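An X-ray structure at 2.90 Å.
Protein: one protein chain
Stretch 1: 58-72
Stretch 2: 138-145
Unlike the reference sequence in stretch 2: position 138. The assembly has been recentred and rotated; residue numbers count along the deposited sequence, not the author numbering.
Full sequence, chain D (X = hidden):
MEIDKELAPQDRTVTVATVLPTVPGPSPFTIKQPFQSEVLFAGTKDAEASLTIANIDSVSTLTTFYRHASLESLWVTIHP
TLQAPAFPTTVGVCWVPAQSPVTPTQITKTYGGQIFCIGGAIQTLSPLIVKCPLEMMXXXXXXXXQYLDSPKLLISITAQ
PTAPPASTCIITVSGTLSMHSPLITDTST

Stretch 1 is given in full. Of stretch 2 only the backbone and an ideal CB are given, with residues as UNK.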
# COMPACT_ATOMS: atom_id res chain seq x y z
N SER D 58 75.76 55.52 -89.51
CA SER D 58 75.70 54.83 -88.23
C SER D 58 74.60 53.78 -88.19
O SER D 58 74.80 52.70 -87.66
CB SER D 58 75.53 55.81 -87.09
OG SER D 58 76.39 56.92 -87.28
N VAL D 59 73.44 54.09 -88.74
CA VAL D 59 72.35 53.12 -88.72
C VAL D 59 72.63 52.05 -89.75
O VAL D 59 72.69 50.86 -89.44
CB VAL D 59 71.03 53.77 -89.08
CG1 VAL D 59 69.96 52.72 -89.17
CG2 VAL D 59 70.67 54.81 -88.05
N SER D 60 72.79 52.49 -90.98
CA SER D 60 73.04 51.59 -92.08
C SER D 60 74.01 50.47 -91.69
O SER D 60 73.73 49.30 -91.95
CB SER D 60 73.57 52.39 -93.29
OG SER D 60 74.89 52.02 -93.64
N THR D 61 75.11 50.82 -91.02
CA THR D 61 76.12 49.83 -90.66
C THR D 61 75.79 48.92 -89.50
O THR D 61 76.10 47.73 -89.55
CB THR D 61 77.48 50.49 -90.38
OG1 THR D 61 77.38 51.26 -89.20
CG2 THR D 61 77.92 51.37 -91.56
N LEU D 62 75.18 49.45 -88.46
CA LEU D 62 74.84 48.61 -87.31
C LEU D 62 73.85 47.54 -87.74
O LEU D 62 73.89 46.40 -87.27
CB LEU D 62 74.20 49.45 -86.19
CG LEU D 62 74.98 50.56 -85.48
CD1 LEU D 62 74.59 50.67 -84.03
CD2 LEU D 62 76.42 50.26 -85.56
N THR D 63 72.97 47.91 -88.66
CA THR D 63 71.94 47.03 -89.17
C THR D 63 72.40 46.06 -90.24
O THR D 63 71.71 45.07 -90.51
CB THR D 63 70.83 47.83 -89.74
OG1 THR D 63 71.31 48.57 -90.87
CG2 THR D 63 70.29 48.76 -88.68
N THR D 64 73.52 46.36 -90.89
CA THR D 64 74.04 45.43 -91.89
C THR D 64 73.96 44.13 -91.12
O THR D 64 74.33 44.11 -89.93
CB THR D 64 75.53 45.65 -92.16
OG1 THR D 64 75.77 46.98 -92.63
CG2 THR D 64 76.01 44.64 -93.16
N PHE D 65 73.47 43.05 -91.74
CA PHE D 65 73.38 41.74 -91.05
C PHE D 65 72.11 41.40 -90.29
O PHE D 65 71.98 40.28 -89.79
CB PHE D 65 74.57 41.50 -90.10
CG PHE D 65 75.90 41.43 -90.80
CD1 PHE D 65 76.89 42.37 -90.54
CD2 PHE D 65 76.15 40.46 -91.76
CE1 PHE D 65 78.11 42.34 -91.24
CE2 PHE D 65 77.36 40.43 -92.46
CZ PHE D 65 78.34 41.38 -92.20
N TYR D 66 71.17 42.34 -90.16
CA TYR D 66 69.91 42.04 -89.49
C TYR D 66 68.77 42.38 -90.44
O TYR D 66 68.89 43.28 -91.28
CB TYR D 66 69.78 42.82 -88.18
CG TYR D 66 70.90 42.53 -87.24
CD1 TYR D 66 72.12 43.18 -87.38
CD2 TYR D 66 70.78 41.55 -86.25
CE1 TYR D 66 73.20 42.88 -86.56
CE2 TYR D 66 71.85 41.23 -85.42
CZ TYR D 66 73.06 41.90 -85.59
OH TYR D 66 74.16 41.58 -84.82
N ARG D 67 67.66 41.66 -90.32
CA ARG D 67 66.54 41.92 -91.21
C ARG D 67 65.60 42.98 -90.67
O ARG D 67 64.98 43.71 -91.47
CB ARG D 67 65.79 40.61 -91.50
CG ARG D 67 66.68 39.43 -91.83
CD ARG D 67 66.19 38.68 -93.06
NE ARG D 67 65.35 37.53 -92.74
CZ ARG D 67 64.06 37.43 -93.07
NH1 ARG D 67 63.48 38.42 -93.73
NH2 ARG D 67 63.35 36.34 -92.75
N HIS D 68 65.47 43.07 -89.35
CA HIS D 68 64.61 44.08 -88.75
C HIS D 68 65.32 44.85 -87.67
O HIS D 68 66.17 44.31 -86.97
CB HIS D 68 63.36 43.48 -88.12
CG HIS D 68 62.74 42.41 -88.95
ND1 HIS D 68 61.70 42.66 -89.82
CD2 HIS D 68 63.01 41.09 -89.05
CE1 HIS D 68 61.36 41.54 -90.43
NE2 HIS D 68 62.14 40.57 -89.97
N ALA D 69 64.92 46.12 -87.53
CA ALA D 69 65.49 47.02 -86.54
C ALA D 69 64.65 48.29 -86.42
O ALA D 69 64.53 49.05 -87.38
CB ALA D 69 66.89 47.38 -86.93
N SER D 70 64.10 48.49 -85.23
CA SER D 70 63.28 49.65 -84.89
C SER D 70 64.15 50.59 -84.06
O SER D 70 65.24 50.23 -83.66
CB SER D 70 62.08 49.23 -84.03
OG SER D 70 60.90 49.05 -84.80
N LEU D 71 63.65 51.80 -83.80
CA LEU D 71 64.37 52.80 -83.01
C LEU D 71 63.82 52.90 -81.60
O LEU D 71 62.68 53.33 -81.42
CB LEU D 71 64.21 54.16 -83.67
CG LEU D 71 65.33 54.44 -84.65
CD1 LEU D 71 65.05 55.71 -85.44
CD2 LEU D 71 66.59 54.57 -83.84
N GLU D 72 64.61 52.52 -80.60
CA GLU D 72 64.12 52.58 -79.22
C GLU D 72 64.02 54.00 -78.66
O GLU D 72 63.08 54.33 -77.93
CB GLU D 72 64.99 51.71 -78.30
CG GLU D 72 64.20 50.82 -77.32
CD GLU D 72 63.54 49.61 -77.99
OE1 GLU D 72 63.22 49.68 -79.21
OE2 GLU D 72 63.34 48.58 -77.30
N UNK D 138 57.36 56.71 -87.36
CA UNK D 138 57.50 55.33 -87.78
C UNK D 138 58.84 54.83 -87.29
O UNK D 138 59.85 55.00 -87.96
CB UNK D 138 57.37 55.19 -89.30
N UNK D 139 58.85 54.19 -86.11
CA UNK D 139 60.06 53.64 -85.48
C UNK D 139 60.91 52.66 -86.28
O UNK D 139 62.13 52.63 -86.13
CB UNK D 139 59.64 52.94 -84.19
N UNK D 140 60.27 51.87 -87.13
CA UNK D 140 60.99 50.87 -87.91
C UNK D 140 61.89 51.48 -89.00
O UNK D 140 61.45 52.31 -89.79
CB UNK D 140 59.99 49.91 -88.55
N UNK D 141 63.16 51.09 -89.00
CA UNK D 141 64.15 51.60 -89.96
C UNK D 141 64.76 50.53 -90.88
O UNK D 141 65.59 50.83 -91.75
CB UNK D 141 65.28 52.29 -89.19
N UNK D 142 64.38 49.28 -90.64
CA UNK D 142 64.80 48.17 -91.49
C UNK D 142 63.74 47.12 -91.23
O UNK D 142 63.50 46.74 -90.08
CB UNK D 142 66.22 47.68 -91.19
N UNK D 143 63.07 46.70 -92.30
CA UNK D 143 62.05 45.68 -92.16
C UNK D 143 61.88 44.90 -93.43
O UNK D 143 62.64 45.10 -94.38
CB UNK D 143 60.72 46.30 -91.75
N UNK D 144 60.88 44.01 -93.42
CA UNK D 144 60.55 43.18 -94.57
C UNK D 144 60.07 44.05 -95.73
O UNK D 144 59.87 43.57 -96.86
CB UNK D 144 59.48 42.15 -94.20
N UNK D 145 59.89 45.34 -95.44
CA UNK D 145 59.43 46.32 -96.42
C UNK D 145 59.94 47.70 -95.99
O UNK D 145 60.29 47.88 -94.82
CB UNK D 145 57.91 46.31 -96.54

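Position 138 opens the stretch with its CA-to-CB bond pointing away from stretch 1, and nothing of stretch 1 lies within 5.5 Å of the ideal CB. Stretch 1 therefore sets almost no limit here, and many side chains would suit. The deposited residue is Gln138, which differs from the reference sequence.

At position 139 CA-to-CB points sideways. The ideal CB is 4.1 Å from Leu71 O and 4.1 Å from Ser70 OG, so a small or compact side chain fits. Phi of -55° and psi of -33° allow proline, and the backbone N has no acceptor to serve in stretch 1. The carbonyl has work to do: Leu71 N gives a weak hydrogen bond to O of 139 at 2.9 Å. Alanine, serine or proline would all be reasonable. The residue is Pro139.

Position 140 lies opposite Ser70, and the two CA atoms are 4.0 Å apart. Its CB is on the same face as that of Ser70, 4.0 Å from Ser70 OG. Such close backbones leave little room directly between the side chains, but a long, flexible chain could run past the hydroxyl. Lysine, arginine, glutamine or a small polar residue would suit. It is Arg140. Its CG packs 3.1 Å from Ser70 OG.

At position 141 the chain turns a corner. The backbone N donates to Ala69 O at 2.9 Å, a well-aligned bond that proline could not make; phi of -118° also disfavours proline. CB points sideways, 4.7 Å from Val59 CG1 and 5.0 Å from Leu71 CG. This apolar setting suits valine, isoleucine or leucine. Val141 is found. Its CG2 meets Val59 CG1 at 4.1 Å and Ala69 CB at 4.3 Å, while CG1 reaches Leu71 CD1 at 3.7 Å.

Position 142 shares a face with Ala69, whose methyl leaves space beside it. Ala69 N donates to O of 142 at 3.0 Å. Further along lies Thr63 O, which already accepts Tyr66 N at 2.8 Å in a type II turn but can take a second donor. A long side chain with a terminal donor could reach it; a shorter one would leave it alone. The residue is Lys142. Its nearly extended chain passes Arg67 O, 3.4 Å from CG, and NZ gives a weak hydrogen bond to Thr63 O at 3.1 Å.

At position 143 CB points away, yet lies 4.2 Å from His68 ND1. A short side chain with an acceptor could turn back to the imidazole: aspartate or asparagine. It is Asp143. His68 ND1 donates to OD2 at 2.4 Å, a very short, nearly straight bond at the ring edge. Asp143 OD2 also lies 3.8 Å from Arg140 NE, a long salt bridge of charges only.

Position 144 points sideways, with CB 4.3 Å from His68 CE1. A small residue, polar or not, would fit. Ser144 places OG 3.6 Å from His68 CE1, near the ring plane; OG is hydrogen-bonded elsewhere in the structure.

Position 145 is out of reach, so stretch 1 gives no preference. It is Ile145.

Stretch 2 (138-145) QPRVKDSI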
# COMPACT_ATOMS: atom_id res chain seq x y z
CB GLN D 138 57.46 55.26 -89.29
CG GLN D 138 56.44 54.31 -89.80
CD GLN D 138 56.72 52.90 -89.35
OE1 GLN D 138 56.23 51.95 -89.95
NE2 GLN D 138 57.52 52.76 -88.28
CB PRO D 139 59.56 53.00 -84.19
CG PRO D 139 58.06 52.87 -84.36
CD PRO D 139 57.64 53.96 -85.30
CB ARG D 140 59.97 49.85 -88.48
CG ARG D 140 59.10 49.20 -87.37
CD ARG D 140 58.31 47.96 -87.80
NE ARG D 140 58.83 46.72 -87.21
CZ ARG D 140 58.08 45.78 -86.65
NH1 ARG D 140 56.77 45.95 -86.60
NH2 ARG D 140 58.65 44.66 -86.16
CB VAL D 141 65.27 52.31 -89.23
CG1 VAL D 141 64.69 53.29 -88.24
CG2 VAL D 141 66.12 51.30 -88.50
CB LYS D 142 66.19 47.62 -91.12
CG LYS D 142 66.76 46.58 -92.12
CD LYS D 142 68.27 46.78 -92.41
CE LYS D 142 68.97 45.53 -93.02
NZ LYS D 142 70.44 45.73 -93.31
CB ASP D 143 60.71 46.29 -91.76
CG ASP D 143 59.95 45.41 -90.80
OD1 ASP D 143 58.72 45.33 -90.89
OD2 ASP D 143 60.62 44.81 -89.94
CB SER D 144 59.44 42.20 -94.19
OG SER D 144 59.96 40.98 -93.70
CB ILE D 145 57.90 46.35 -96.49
CG1 ILE D 145 57.44 47.26 -97.64
CG2 ILE D 145 57.33 46.86 -95.17
CD1 ILE D 145 58.39 47.32 -98.88
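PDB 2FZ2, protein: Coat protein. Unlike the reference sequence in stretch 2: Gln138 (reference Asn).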